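Local atomic coordinates of glucuronoarabinoxylan endo-1,4-beta-xylanase (Clostridium papyrosolvens, PDB entry 4FMV), a protein that hydrolyses xylan as the family 30 (subfamily 8) endoxylanase module of a longer protein, its chain forming a (beta/alpha)8 barrel with an attached beta-rich domain. Residues 185-190 with 214-219. Residues are numbered along the deposited sequence; the frame is centred on the assembly and turned at random.
Sequences MSDPIL and MAYPLY
Y216 donates its phenol proton to D187, with OH 2.6 Å from OD1. The carboxylate receives it on its anti side, 21° out of its own plane, and OD1 sits at the ring edge, close to the ring plane. S186 brings OG to 2.7 Å from the phenol oxygen of Y216. With CG anti to the backbone N (chi1 -164°), the Y216 ring runs from the N-cap position of helix 217-221 toward helix 183-190.

Packing spreads outward from the Y216 phenol oxygen. L190 meets Y216 tip to tip, its CD1 3.5 Å from CZ and oblique to the ring, and the same methyl lies 3.9 Å from CB of Y219. Farther out, L218 lays CD2 against CB of L190 at 4.0 Å and also touches OD1 of D187. The F181 ring meets that of Y216 nearly at right angles.

The contact thus joins helix 183-190 to the start of helix 217-221, with L202 of barrel strand 201-205 touching S186, L190, Y216 and Y219. The buried phenol places its proton on D187 OD1, with S186 OG close by, beside the apolar packing of L190 and L218; D187, if ionised, would be expected to polarise the phenol O-H.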
loop_
_atom_site.group_PDB
_atom_site.type_symbol
_atom_site.label_atom_id
_atom_site.label_comp_id
_atom_site.label_asym_id
_atom_site.label_seq_id
_atom_site.Cartn_x
_atom_site.Cartn_y
_atom_site.Cartn_z
ATOM N N MET A 185 9.633 12.385 10.775
ATOM C CA MET A 185 10.462 11.269 10.388
ATOM C C MET A 185 10.959 11.423 8.933
ATOM O O MET A 185 12.078 10.990 8.612
ATOM C CB MET A 185 9.680 9.960 10.586
ATOM C CG MET A 185 10.522 8.682 10.622
ATOM S SD MET A 185 11.678 8.593 12.017
ATOM C CE MET A 185 13.123 8.098 11.107
ATOM N N SER A 186 10.099 11.926 8.036
ATOM C CA SER A 186 10.480 12.130 6.626
ATOM C C SER A 186 10.979 13.513 6.190
ATOM O O SER A 186 11.658 13.636 5.150
ATOM C CB SER A 186 9.288 11.792 5.739
ATOM O OG SER A 186 8.077 12.320 6.271
ATOM N N ASP A 187 10.717 14.532 7.001
ATOM C CA ASP A 187 11.045 15.895 6.608
ATOM C C ASP A 187 12.543 16.031 6.350
ATOM O O ASP A 187 12.939 16.719 5.426
ATOM C CB ASP A 187 10.604 16.930 7.665
ATOM C CG ASP A 187 9.115 17.293 7.566
ATOM O OD1 ASP A 187 8.413 16.808 6.650
ATOM O OD2 ASP A 187 8.640 18.070 8.418
ATOM N N PRO A 188 13.386 15.405 7.190
ATOM C CA PRO A 188 14.808 15.664 6.924
ATOM C C PRO A 188 15.267 15.107 5.570
ATOM O O PRO A 188 16.136 15.702 4.924
ATOM C CB PRO A 188 15.514 14.960 8.093
ATOM C CG PRO A 188 14.525 15.058 9.218
ATOM C CD PRO A 188 13.171 14.828 8.529
ATOM N N ILE A 189 14.692 13.983 5.152
ATOM C CA ILE A 189 15.001 13.386 3.852
ATOM C C ILE A 189 14.582 14.343 2.731
ATOM O O ILE A 189 15.364 14.638 1.814
ATOM C CB ILE A 189 14.266 12.027 3.681
ATOM C CG1 ILE A 189 14.779 11.014 4.707
ATOM C CG2 ILE A 189 14.425 11.479 2.263
ATOM C CD1 ILE A 189 13.861 9.844 4.888
ATOM N N LEU A 190 13.347 14.836 2.805
ATOM C CA LEU A 190 12.832 15.715 1.753
ATOM C C LEU A 190 13.604 17.040 1.670
ATOM O O LEU A 190 13.757 17.603 0.579
ATOM C CB LEU A 190 11.318 15.957 1.934
ATOM C CG LEU A 190 10.475 14.671 1.965
ATOM C CD1 LEU A 190 8.981 14.962 2.190
ATOM C CD2 LEU A 190 10.681 13.891 0.677
ATOM N N MET A 214 -3.035 13.014 6.232
ATOM C CA MET A 214 -2.734 12.188 5.067
ATOM C C MET A 214 -2.156 13.020 3.924
ATOM O O MET A 214 -1.468 12.487 3.049
ATOM C CB MET A 214 -3.978 11.435 4.595
ATOM C CG MET A 214 -4.509 10.417 5.602
ATOM S SD MET A 214 -5.984 9.525 5.029
ATOM C CE MET A 214 -6.457 8.656 6.544
ATOM N N ALA A 215 -2.464 14.316 3.905
ATOM C CA ALA A 215 -1.888 15.232 2.919
ATOM C C ALA A 215 -0.476 15.609 3.371
ATOM O O ALA A 215 -0.212 15.751 4.568
ATOM C CB ALA A 215 -2.766 16.504 2.783
ATOM N N TYR A 216 0.437 15.774 2.429
ATOM C CA TYR A 216 1.827 16.051 2.790
ATOM C C TYR A 216 2.370 17.113 1.847
ATOM O O TYR A 216 3.007 16.775 0.876
ATOM C CB TYR A 216 2.673 14.767 2.678
ATOM C CG TYR A 216 4.017 14.794 3.376
ATOM C CD1 TYR A 216 4.490 15.947 4.021
ATOM C CD2 TYR A 216 4.824 13.672 3.378
ATOM C CE1 TYR A 216 5.735 15.954 4.660
ATOM C CE2 TYR A 216 6.069 13.672 4.009
ATOM C CZ TYR A 216 6.515 14.805 4.644
ATOM O OH TYR A 216 7.748 14.766 5.270
ATOM N N PRO A 217 2.086 18.397 2.113
ATOM C CA PRO A 217 2.542 19.452 1.193
ATOM C C PRO A 217 4.035 19.404 0.855
ATOM O O PRO A 217 4.408 19.596 -0.310
ATOM C CB PRO A 217 2.228 20.734 1.962
ATOM C CG PRO A 217 1.019 20.367 2.770
ATOM C CD PRO A 217 1.233 18.935 3.188
ATOM N N LEU A 218 4.897 19.182 1.837
ATOM C CA LEU A 218 6.332 19.199 1.532
ATOM C C LEU A 218 6.701 18.089 0.534
ATOM O O LEU A 218 7.463 18.307 -0.413
ATOM C CB LEU A 218 7.168 19.052 2.801
ATOM C CG LEU A 218 8.671 19.113 2.551
ATOM C CD1 LEU A 218 9.043 20.415 1.842
ATOM C CD2 LEU A 218 9.444 18.979 3.859
ATOM N N TYR A 219 6.145 16.903 0.726
ATOM C CA TYR A 219 6.390 15.836 -0.241
ATOM C C TYR A 219 5.910 16.246 -1.625
ATOM O O TYR A 219 6.627 16.061 -2.608
ATOM C CB TYR A 219 5.715 14.516 0.151
ATOM C CG TYR A 219 5.704 13.552 -1.022
ATOM C CD1 TYR A 219 6.835 12.795 -1.330
ATOM C CD2 TYR A 219 4.583 13.426 -1.837
ATOM C CE1 TYR A 219 6.842 11.928 -2.409
ATOM C CE2 TYR A 219 4.574 12.553 -2.927
ATOM C CZ TYR A 219 5.710 11.821 -3.203
ATOM O OH TYR A 219 5.728 10.975 -4.275
#